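Local coordinates for F5/8 type C domain protein (Bacteroides ovatus, PDB 4ZRX) that probably hydrolyses terminal alpha-L-fucose from glycans, pairing a putative fucosidase catalytic domain with a C-terminal F5/8 type C domain likely to bind sugars, at residues A[18-23]-A[272-277]; A[58-63]-A[148-153]; A[518-523]-A[559-564]. All blocks are in the same frame, centred on the assembly; numbering follows the deposited sequence.

Interactions 1 and 2 both belong to the alpha-L-fucosidase region, a TIM-barrel family, and interaction 3 to the C-terminal F5/8 type C domain. Along the chain, residues 58-63 and 148-153 of interaction 2 both fall between the two halves of interaction 1, which ties helix 20-27 near the N-terminus to the end of the short helix 271-274. Their centres are 43 Å apart, with nearest atoms about 27 Å apart, so they lie in separate parts of that region. Interaction 3 follows later, pairing strands 517-523 and 560-566 at centre distances of 66 Å from interaction 1 and 56 Å from interaction 2. Two contacts thus lie in the fucosidase region and one in the distant F5/8 type C domain.

Interaction 1: residues A[18-23]-A[272-277]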
loop_
_atom_site.group_PDB
_atom_site.type_symbol
_atom_site.label_atom_id
_atom_site.label_comp_id
_atom_site.label_asym_id
_atom_site.label_seq_id
_atom_site.Cartn_x
_atom_site.Cartn_y
_atom_site.Cartn_z
ATOM N N ALA A 18 -5.529 32.543 19.494
ATOM C CA ALA A 18 -6.432 31.473 19.869
ATOM C C ALA A 18 -5.788 30.582 20.926
ATOM O O ALA A 18 -4.627 30.217 20.818
ATOM C CB ALA A 18 -6.755 30.642 18.646
ATOM N N THR A 19 -6.554 30.215 21.935
ATOM C CA THR A 19 -6.120 29.235 22.917
ATOM C C THR A 19 -6.217 27.846 22.298
ATOM O O THR A 19 -6.855 27.663 21.270
ATOM C CB THR A 19 -7.015 29.260 24.144
ATOM O OG1 THR A 19 -8.356 28.966 23.756
ATOM C CG2 THR A 19 -6.990 30.652 24.808
ATOM N N ILE A 20 -5.571 26.883 22.926
ATOM C CA ILE A 20 -5.673 25.510 22.483
ATOM C C ILE A 20 -7.129 25.048 22.503
ATOM O O ILE A 20 -7.557 24.297 21.617
ATOM C CB ILE A 20 -4.718 24.563 23.283
ATOM C CG1 ILE A 20 -4.753 23.140 22.732
ATOM C CG2 ILE A 20 -5.051 24.524 24.769
ATOM C CD1 ILE A 20 -4.433 23.038 21.255
ATOM N N GLU A 21 -7.919 25.510 23.469
ATOM C CA GLU A 21 -9.325 25.116 23.494
ATOM C C GLU A 21 -10.050 25.659 22.264
ATOM O O GLU A 21 -10.838 24.951 21.664
ATOM C CB GLU A 21 -10.017 25.577 24.788
ATOM C CG GLU A 21 -9.524 24.825 26.047
ATOM C CD GLU A 21 -8.169 25.322 26.626
ATOM O OE1 GLU A 21 -7.665 26.451 26.289
ATOM O OE2 GLU A 21 -7.589 24.527 27.408
ATOM N N GLN A 22 -9.756 26.891 21.878
ATOM C CA GLN A 22 -10.378 27.479 20.700
ATOM C C GLN A 22 -9.915 26.732 19.431
ATOM O O GLN A 22 -10.701 26.480 18.524
ATOM C CB GLN A 22 -10.054 28.972 20.616
ATOM C CG GLN A 22 -10.879 29.749 21.595
ATOM C CD GLN A 22 -10.184 31.002 22.108
ATOM O OE1 GLN A 22 -9.436 31.658 21.380
ATOM N NE2 GLN A 22 -10.424 31.331 23.378
ATOM N N LYS A 23 -8.625 26.424 19.360
ATOM C CA LYS A 23 -8.110 25.639 18.213
ATOM C C LYS A 23 -8.775 24.277 18.102
ATOM O O LYS A 23 -9.101 23.862 17.005
ATOM C CB LYS A 23 -6.590 25.437 18.280
ATOM C CG LYS A 23 -5.822 26.729 18.102
ATOM C CD LYS A 23 -4.338 26.521 18.118
ATOM C CE LYS A 23 -3.638 27.841 18.001
ATOM N NZ LYS A 23 -2.170 27.670 17.982
ATOM N N LYS A 272 -1.302 18.295 20.727
ATOM C CA LYS A 272 0.037 18.802 20.996
ATOM C C LYS A 272 0.551 19.603 19.826
ATOM O O LYS A 272 1.075 20.709 20.014
ATOM C CB LYS A 272 0.958 17.626 21.272
ATOM C CG LYS A 272 2.415 17.912 21.562
ATOM C CD LYS A 272 3.137 16.498 21.560
ATOM C CE LYS A 272 4.576 16.521 21.177
ATOM N NZ LYS A 272 5.352 17.077 22.333
ATOM N N ILE A 273 0.460 19.061 18.621
ATOM C CA ILE A 273 0.996 19.780 17.483
ATOM C C ILE A 273 0.133 20.975 17.054
ATOM O O ILE A 273 0.649 21.920 16.452
ATOM C CB ILE A 273 1.367 18.807 16.354
ATOM C CG1 ILE A 273 2.466 19.394 15.471
ATOM C CG2 ILE A 273 0.161 18.318 15.507
ATOM C CD1 ILE A 273 3.381 18.275 14.921
ATOM N N LEU A 274 -1.168 20.973 17.380
ATOM C CA LEU A 274 -1.998 22.180 17.186
ATOM C C LEU A 274 -1.456 23.419 17.839
ATOM O O LEU A 274 -1.687 24.527 17.339
ATOM C CB LEU A 274 -3.412 21.986 17.730
ATOM C CG LEU A 274 -4.274 21.071 16.898
ATOM C CD1 LEU A 274 -5.673 20.938 17.537
ATOM C CD2 LEU A 274 -4.387 21.627 15.477
ATOM N N GLU A 275 -0.698 23.229 18.922
ATOM C CA GLU A 275 -0.151 24.349 19.720
ATOM C C GLU A 275 0.557 25.402 18.891
ATOM O O GLU A 275 0.264 26.570 19.040
ATOM C CB GLU A 275 0.784 23.847 20.829
ATOM C CG GLU A 275 0.059 23.036 21.959
ATOM C CD GLU A 275 -0.626 23.897 23.018
ATOM O OE1 GLU A 275 -0.677 25.147 22.872
ATOM O OE2 GLU A 275 -1.131 23.324 24.012
ATOM N N LYS A 276 1.455 25.012 17.997
ATOM C CA LYS A 276 2.110 26.019 17.177
ATOM C C LYS A 276 1.472 26.208 15.813
ATOM O O LYS A 276 1.923 27.068 15.068
ATOM C CB LYS A 276 3.627 25.818 17.130
ATOM C CG LYS A 276 4.307 26.398 18.407
ATOM C CD LYS A 276 5.809 26.254 18.425
ATOM C CE LYS A 276 6.207 24.804 18.686
ATOM N NZ LYS A 276 7.700 24.683 18.743
ATOM N N ALA A 277 0.379 25.499 15.510
ATOM C CA ALA A 277 -0.266 25.676 14.221
ATOM C C ALA A 277 -1.095 26.939 14.185
ATOM O O ALA A 277 -1.706 27.302 15.185
ATOM C CB ALA A 277 -1.162 24.474 13.907
HETATM O O HOH W 1 -2.572 27.174 20.935
#
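Lys23 reaches out from the first turn of helix 20-27 and sets its ammonium among three backbone carbonyls of 272-277. CG lies anti to the carbonyl carbon (chi1 -67°), and the chain beyond it is fully extended, delivering NZ to the end of the short helix 271-274. There NZ donates to Ala277 O at 2.9 Å, in the carbonyl plane, and to Leu274 O at 3.2 Å, tilted slightly from that plane; a weak bond from NZ goes to Glu275 O, also at 2.9 Å. The acceptors converge because the chain folds through a type I beta turn from Leu274 to Ala277, closed by Ala277 N bonding to the same Leu274 O. A water accepts from Lys23 NZ at 3.0 Å and donates weakly to Glu275 OE1, whose negative charge would probably favour the buried ammonium through this bridge.

Ile20 makes the apolar part of this contact between two helices of the fucosidase region, a TIM-barrel family. Its CD1 meets Leu274 CB at 3.8 Å, the two side chains crossing at about a right angle. Glu275 bends at chi2 (-81°), turning CD back toward Ile20; OE2 lies 3.8 Å from Ile20 CG1, the side chains again nearly perpendicular. On the helix itself, Thr19 is the N-cap: its OG1 accepts from Gln22 N at 3.1 Å, while Gln22 OE1 accepts weakly from Thr19 N, completing a capping box.

Interaction 2: residues A[58-63]-A[148-153]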
loop_
_atom_site.group_PDB
_atom_site.type_symbol
_atom_site.label_atom_id
_atom_site.label_comp_id
_atom_site.label_asym_id
_atom_site.label_seq_id
_atom_site.Cartn_x
_atom_site.Cartn_y
_atom_site.Cartn_z
ATOM N N ARG A 58 12.613 0.092 -17.276
ATOM C CA ARG A 58 13.065 1.042 -16.301
ATOM C C ARG A 58 11.932 1.458 -15.364
ATOM O O ARG A 58 10.806 1.480 -15.765
ATOM C CB ARG A 58 13.564 2.283 -17.018
ATOM C CG ARG A 58 14.845 2.016 -17.766
ATOM C CD ARG A 58 15.232 3.255 -18.467
ATOM N NE ARG A 58 16.450 2.999 -19.194
ATOM C CZ ARG A 58 16.903 3.694 -20.226
ATOM N NH1 ARG A 58 16.240 4.760 -20.737
ATOM N NH2 ARG A 58 18.049 3.269 -20.776
ATOM N N GLU A 59 12.232 1.768 -14.118
ATOM C CA GLU A 59 11.244 2.351 -13.239
ATOM C C GLU A 59 11.068 3.838 -13.483
ATOM O O GLU A 59 9.958 4.337 -13.381
ATOM C CB GLU A 59 11.576 2.101 -11.733
ATOM C CG GLU A 59 11.183 0.653 -11.318
ATOM C CD GLU A 59 9.650 0.519 -11.260
ATOM O OE1 GLU A 59 9.050 1.159 -10.358
ATOM O OE2 GLU A 59 9.084 -0.194 -12.125
ATOM N N TRP A 60 12.180 4.552 -13.691
ATOM C CA TRP A 60 12.124 5.943 -14.109
ATOM C C TRP A 60 12.868 6.020 -15.445
ATOM O O TRP A 60 14.011 5.577 -15.553
ATOM C CB TRP A 60 12.820 6.880 -13.117
ATOM C CG TRP A 60 12.010 7.277 -11.905
ATOM C CD1 TRP A 60 10.796 6.825 -11.538
ATOM C CD2 TRP A 60 12.432 8.201 -10.882
ATOM N NE1 TRP A 60 10.409 7.415 -10.347
ATOM C CE2 TRP A 60 11.383 8.277 -9.938
ATOM C CE3 TRP A 60 13.582 8.969 -10.692
ATOM C CZ2 TRP A 60 11.458 9.098 -8.782
ATOM C CZ3 TRP A 60 13.650 9.801 -9.552
ATOM C CH2 TRP A 60 12.584 9.842 -8.618
ATOM N N GLY A 61 12.227 6.581 -16.436
ATOM C CA GLY A 61 12.897 6.839 -17.742
ATOM C C GLY A 61 13.645 8.146 -17.700
ATOM O O GLY A 61 13.459 8.976 -16.796
ATOM N N ASP A 62 14.462 8.391 -18.729
ATOM C CA ASP A 62 15.343 9.568 -18.696
ATOM C C ASP A 62 14.974 10.645 -19.700
ATOM O O ASP A 62 15.654 11.698 -19.777
ATOM C CB ASP A 62 16.790 9.133 -18.892
ATOM C CG ASP A 62 17.048 8.494 -20.262
ATOM O OD1 ASP A 62 16.150 8.414 -21.155
ATOM O OD2 ASP A 62 18.186 7.997 -20.452
ATOM N N GLY A 63 13.946 10.408 -20.510
ATOM C CA GLY A 63 13.485 11.428 -21.464
ATOM C C GLY A 63 14.158 11.299 -22.844
ATOM O O GLY A 63 13.760 11.936 -23.801
ATOM N N TRP A 148 7.271 16.823 -13.207
ATOM C CA TRP A 148 8.664 16.697 -13.661
ATOM C C TRP A 148 8.643 16.018 -15.056
ATOM O O TRP A 148 8.071 14.944 -15.232
ATOM C CB TRP A 148 9.455 15.838 -12.672
ATOM C CG TRP A 148 10.926 15.610 -12.975
ATOM C CD1 TRP A 148 11.811 16.451 -13.631
ATOM C CD2 TRP A 148 11.674 14.469 -12.602
ATOM N NE1 TRP A 148 13.068 15.872 -13.674
ATOM C CE2 TRP A 148 13.015 14.673 -13.035
ATOM C CE3 TRP A 148 11.355 13.285 -11.919
ATOM C CZ2 TRP A 148 14.012 13.713 -12.832
ATOM C CZ3 TRP A 148 12.322 12.344 -11.734
ATOM C CH2 TRP A 148 13.659 12.569 -12.183
ATOM N N ASP A 149 9.286 16.659 -16.038
ATOM C CA ASP A 149 9.284 16.163 -17.392
ATOM C C ASP A 149 10.736 16.218 -17.876
ATOM O O ASP A 149 11.299 17.299 -18.050
ATOM C CB ASP A 149 8.339 17.022 -18.257
ATOM C CG ASP A 149 8.126 16.483 -19.643
ATOM O OD1 ASP A 149 9.094 15.922 -20.222
ATOM O OD2 ASP A 149 6.978 16.629 -20.197
ATOM N N ARG A 150 11.324 15.051 -18.097
ATOM C CA ARG A 150 12.718 14.967 -18.439
ATOM C C ARG A 150 12.928 15.043 -19.954
ATOM O O ARG A 150 14.070 15.008 -20.385
ATOM C CB ARG A 150 13.275 13.632 -17.933
ATOM C CG ARG A 150 13.156 13.521 -16.404
ATOM C CD ARG A 150 13.638 12.161 -15.937
ATOM N NE ARG A 150 15.094 12.153 -15.750
ATOM C CZ ARG A 150 15.766 11.174 -15.126
ATOM N NH1 ARG A 150 15.178 10.076 -14.711
ATOM N NH2 ARG A 150 17.069 11.308 -14.953
ATOM N N ASN A 151 11.873 15.086 -20.746
ATOM C CA ASN A 151 12.002 15.160 -22.207
ATOM C C ASN A 151 11.813 16.573 -22.692
ATOM O O ASN A 151 12.597 17.071 -23.515
ATOM C CB ASN A 151 10.988 14.289 -22.885
ATOM C CG ASN A 151 11.020 14.443 -24.405
ATOM O OD1 ASN A 151 10.308 15.275 -24.997
ATOM N ND2 ASN A 151 11.898 13.666 -25.037
ATOM N N ALA A 152 10.801 17.246 -22.193
ATOM C CA ALA A 152 10.414 18.544 -22.697
ATOM C C ALA A 152 11.558 19.570 -22.619
ATOM O O ALA A 152 12.082 19.872 -21.545
ATOM C CB ALA A 152 9.190 19.072 -21.980
ATOM N N GLU A 153 11.890 20.155 -23.776
ATOM C CA GLU A 153 12.977 21.103 -23.826
ATOM C C GLU A 153 12.687 22.297 -22.937
ATOM O O GLU A 153 13.606 22.872 -22.379
ATOM C CB GLU A 153 13.159 21.570 -25.266
ATOM C CG GLU A 153 14.272 22.563 -25.509
ATOM C CD GLU A 153 14.376 22.960 -26.987
ATOM O OE1 GLU A 153 13.497 22.520 -27.797
ATOM O OE2 GLU A 153 15.326 23.710 -27.342
HETATM O O HOH W 2 16.167 13.909 -21.734
#
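Two loops of the fucosidase region meet here, one after helix 52-56 and one after barrel strand 140-145, and Trp60 and Trp148 join them in a T-shaped, edge-to-face pair. Trp148 supplies the edge: its CZ3 stands over a face of Trp60, toward the rim, 3.6 Å from Trp60 CZ3. The six-membered rings are 5.2 Å apart between centroids, with planes at 77°. Trp148 NE1, in the five-membered ring, bonds to Glu190 OE2.

Arg150 lies between this pair and the backbone of 61-63. Its chain bends at chi3 (85°), and the guanidinium is layered between Trp148 CZ2 over one face and Asp62 CA over the other, while NH1 comes to 2.9 Å from Gly61 O. The Asp62 carboxylate turns elsewhere, with OD1 accepting from Lys64 N.

In a TIM barrel, loops that follow the C-terminal ends of the strands surround the active-site mouth, and 148-153 is such a loop. His99 stacks edge-to-face on Trp60 and shares a backbone bond with Arg150, while Asp149 forms a salt bridge with Lys97.

Farther along, Asn151 ND2 donates to Gly63 O at 2.8 Å, in the plane of both the amide and the carbonyl. A water joins the backbones by donating to Asp62 O and to Arg150 O. Gly63 runs so close to 150-151 that a CB on it would collide with Arg150 O. Within 148-153, Asp149 OD1 accepts from both Asn151 N and Ala152 N, each at 2.9 Å, the first of these closing an Asx turn.

Interaction 3: residues A[518-523]-A[559-564]; sequences YQFFVS and RFIKLE. With EDO (1,2-ethanediol), chain E.
Phe521 lies beneath the end of Lys562, whose NZ stands over the ring face in a cation-pi contact, 4.7 Å from the centroid and 14° off its normal. The pair sits on adjacent antiparallel strands of the five-stranded sheet in the F5/8 type C domain, a beta-sandwich family. The Lys562 chain bends at chi3 (68°), and its CE packs 3.7 Å from Phe521 CD1. Glu564 also reaches this ring, its CD 3.5 Å from Phe521 CE1 and the carboxylate turned obliquely to the ring plane; Lys562 NZ forms a salt bridge with Glu564 OE2. Trp529 adds a second cation-pi partner for the lysine.

The other sheet face is apolar. Phe520 CG is anti to the backbone N (chi1 -174°), and the ring leans over the neighbouring strand, with CZ against Ile561 CB at 3.6 Å and Leu563 CD1 at the ring edge. Phe501 stacks on the same ring from strand 495-503 of another sheet. An alanine here would probably open a gap beside Ile561 and Leu563 and leave Phe501 without its stacking partner.

Backbone bonds pair Gln519 with Glu564 and Phe521 with Lys562. A bound ethanediol, probably from the crystallisation liquor, donates from O1 to Leu563 O. At the far end comes a classic beta bulge: Ser523 O accepts from both Arg559 N, at 3.0 Å, and Phe560 N, at 2.8 Å.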
loop_
_atom_site.group_PDB
_atom_site.type_symbol
_atom_site.label_atom_id
_atom_site.label_comp_id
_atom_site.label_asym_id
_atom_site.label_seq_id
_atom_site.Cartn_x
_atom_site.Cartn_y
_atom_site.Cartn_z
ATOM N N TYR A 518 30.824 -27.332 11.458
ATOM C CA TYR A 518 29.674 -28.184 11.548
ATOM C C TYR A 518 29.986 -29.624 11.211
ATOM O O TYR A 518 31.016 -29.910 10.601
ATOM C CB TYR A 518 28.572 -27.687 10.598
ATOM C CG TYR A 518 28.920 -27.902 9.172
ATOM C CD1 TYR A 518 28.617 -29.114 8.525
ATOM C CD2 TYR A 518 29.572 -26.928 8.451
ATOM C CE1 TYR A 518 29.009 -29.352 7.189
ATOM C CE2 TYR A 518 29.949 -27.153 7.128
ATOM C CZ TYR A 518 29.657 -28.356 6.504
ATOM O OH TYR A 518 30.028 -28.550 5.189
ATOM N N GLN A 519 29.087 -30.507 11.647
ATOM C CA GLN A 519 29.038 -31.892 11.189
ATOM C C GLN A 519 27.583 -32.177 10.875
ATOM O O GLN A 519 26.660 -31.791 11.652
ATOM C CB GLN A 519 29.534 -32.823 12.283
ATOM C CG GLN A 519 31.021 -32.699 12.548
ATOM C CD GLN A 519 31.524 -33.634 13.638
ATOM O OE1 GLN A 519 31.922 -34.779 13.375
ATOM N NE2 GLN A 519 31.545 -33.142 14.863
ATOM N N PHE A 520 27.357 -32.754 9.717
ATOM C CA PHE A 520 26.021 -33.039 9.258
ATOM C C PHE A 520 25.854 -34.551 9.288
ATOM O O PHE A 520 26.794 -35.296 8.925
ATOM C CB PHE A 520 25.852 -32.528 7.858
ATOM C CG PHE A 520 24.464 -32.655 7.343
ATOM C CD1 PHE A 520 23.477 -31.724 7.717
ATOM C CD2 PHE A 520 24.131 -33.662 6.461
ATOM C CE1 PHE A 520 22.188 -31.844 7.230
ATOM C CE2 PHE A 520 22.840 -33.804 5.970
ATOM C CZ PHE A 520 21.860 -32.854 6.315
ATOM N N PHE A 521 24.698 -34.997 9.776
ATOM C CA PHE A 521 24.428 -36.418 9.984
ATOM C C PHE A 521 23.094 -36.799 9.375
ATOM O O PHE A 521 22.160 -35.974 9.310
ATOM C CB PHE A 521 24.374 -36.764 11.472
ATOM C CG PHE A 521 25.605 -36.441 12.257
ATOM C CD1 PHE A 521 25.804 -35.178 12.790
ATOM C CD2 PHE A 521 26.554 -37.428 12.536
ATOM C CE1 PHE A 521 26.927 -34.882 13.557
ATOM C CE2 PHE A 521 27.692 -37.144 13.309
ATOM C CZ PHE A 521 27.871 -35.878 13.832
ATOM N N VAL A 522 22.970 -38.075 8.993
ATOM C CA VAL A 522 21.708 -38.582 8.479
ATOM C C VAL A 522 21.317 -39.886 9.203
ATOM O O VAL A 522 22.175 -40.564 9.724
ATOM C CB VAL A 522 21.744 -38.784 6.958
ATOM C CG1 VAL A 522 21.874 -37.452 6.271
ATOM C CG2 VAL A 522 22.901 -39.727 6.511
ATOM N N SER A 523 20.021 -40.175 9.237
ATOM C CA SER A 523 19.516 -41.416 9.835
ATOM C C SER A 523 18.222 -41.820 9.167
ATOM O O SER A 523 17.433 -40.968 8.689
ATOM C CB SER A 523 19.254 -41.183 11.306
ATOM O OG SER A 523 18.792 -42.363 11.927
ATOM N N ARG A 559 16.016 -40.035 6.171
ATOM C CA ARG A 559 14.686 -39.737 6.702
ATOM C C ARG A 559 14.811 -38.596 7.693
ATOM O O ARG A 559 13.959 -37.696 7.706
ATOM C CB ARG A 559 14.085 -40.973 7.374
ATOM C CG ARG A 559 12.802 -40.759 8.216
ATOM C CD ARG A 559 11.672 -40.270 7.373
ATOM N NE ARG A 559 10.542 -39.821 8.185
ATOM C CZ ARG A 559 9.358 -40.422 8.262
ATOM N NH1 ARG A 559 9.077 -41.529 7.567
ATOM N NH2 ARG A 559 8.419 -39.882 9.031
ATOM N N PHE A 560 15.842 -38.664 8.543
ATOM C CA PHE A 560 16.135 -37.649 9.547
ATOM C C PHE A 560 17.469 -37.016 9.197
ATOM O O PHE A 560 18.332 -37.677 8.645
ATOM C CB PHE A 560 16.231 -38.245 10.965
ATOM C CG PHE A 560 14.950 -38.917 11.453
ATOM C CD1 PHE A 560 14.641 -40.227 11.064
ATOM C CD2 PHE A 560 14.099 -38.272 12.356
ATOM C CE1 PHE A 560 13.457 -40.872 11.524
ATOM C CE2 PHE A 560 12.923 -38.916 12.836
ATOM C CZ PHE A 560 12.609 -40.216 12.412
ATOM N N ILE A 561 17.631 -35.729 9.508
ATOM C CA ILE A 561 18.925 -35.068 9.366
ATOM C C ILE A 561 19.226 -34.380 10.660
ATOM O O ILE A 561 18.324 -34.064 11.423
ATOM C CB ILE A 561 18.993 -34.066 8.190
ATOM C CG1 ILE A 561 17.985 -32.903 8.379
ATOM C CG2 ILE A 561 18.714 -34.801 6.885
ATOM C CD1 ILE A 561 18.000 -31.905 7.193
ATOM N N LYS A 562 20.493 -34.117 10.887
ATOM C CA LYS A 562 20.965 -33.470 12.107
ATOM C C LYS A 562 22.172 -32.611 11.789
ATOM O O LYS A 562 23.100 -33.067 11.115
ATOM C CB LYS A 562 21.333 -34.521 13.188
ATOM C CG LYS A 562 21.993 -33.946 14.442
ATOM C CD LYS A 562 22.162 -34.975 15.565
ATOM C CE LYS A 562 23.176 -36.016 15.189
ATOM N NZ LYS A 562 23.503 -36.943 16.297
ATOM N N LEU A 563 22.182 -31.378 12.284
ATOM C CA LEU A 563 23.342 -30.493 12.145
ATOM C C LEU A 563 23.881 -30.167 13.520
ATOM O O LEU A 563 23.149 -29.574 14.321
ATOM C CB LEU A 563 22.978 -29.190 11.394
ATOM C CG LEU A 563 24.154 -28.254 11.067
ATOM C CD1 LEU A 563 25.025 -28.794 9.915
ATOM C CD2 LEU A 563 23.704 -26.822 10.738
ATOM N N GLU A 564 25.125 -30.571 13.797
ATOM C CA GLU A 564 25.876 -30.165 14.983
ATOM C C GLU A 564 26.785 -29.026 14.559
ATOM O O GLU A 564 27.514 -29.154 13.596
ATOM C CB GLU A 564 26.697 -31.328 15.576
ATOM C CG GLU A 564 25.784 -32.444 16.141
ATOM C CD GLU A 564 26.510 -33.660 16.779
ATOM O OE1 GLU A 564 27.759 -33.614 16.904
ATOM O OE2 GLU A 564 25.809 -34.651 17.154
HETATM C C1 EDO E . 23.258 -26.416 16.019
HETATM O O1 EDO E . 22.261 -27.374 15.646
HETATM C C2 EDO E . 23.897 -26.758 17.363
HETATM O O2 EDO E . 24.556 -28.022 17.257
#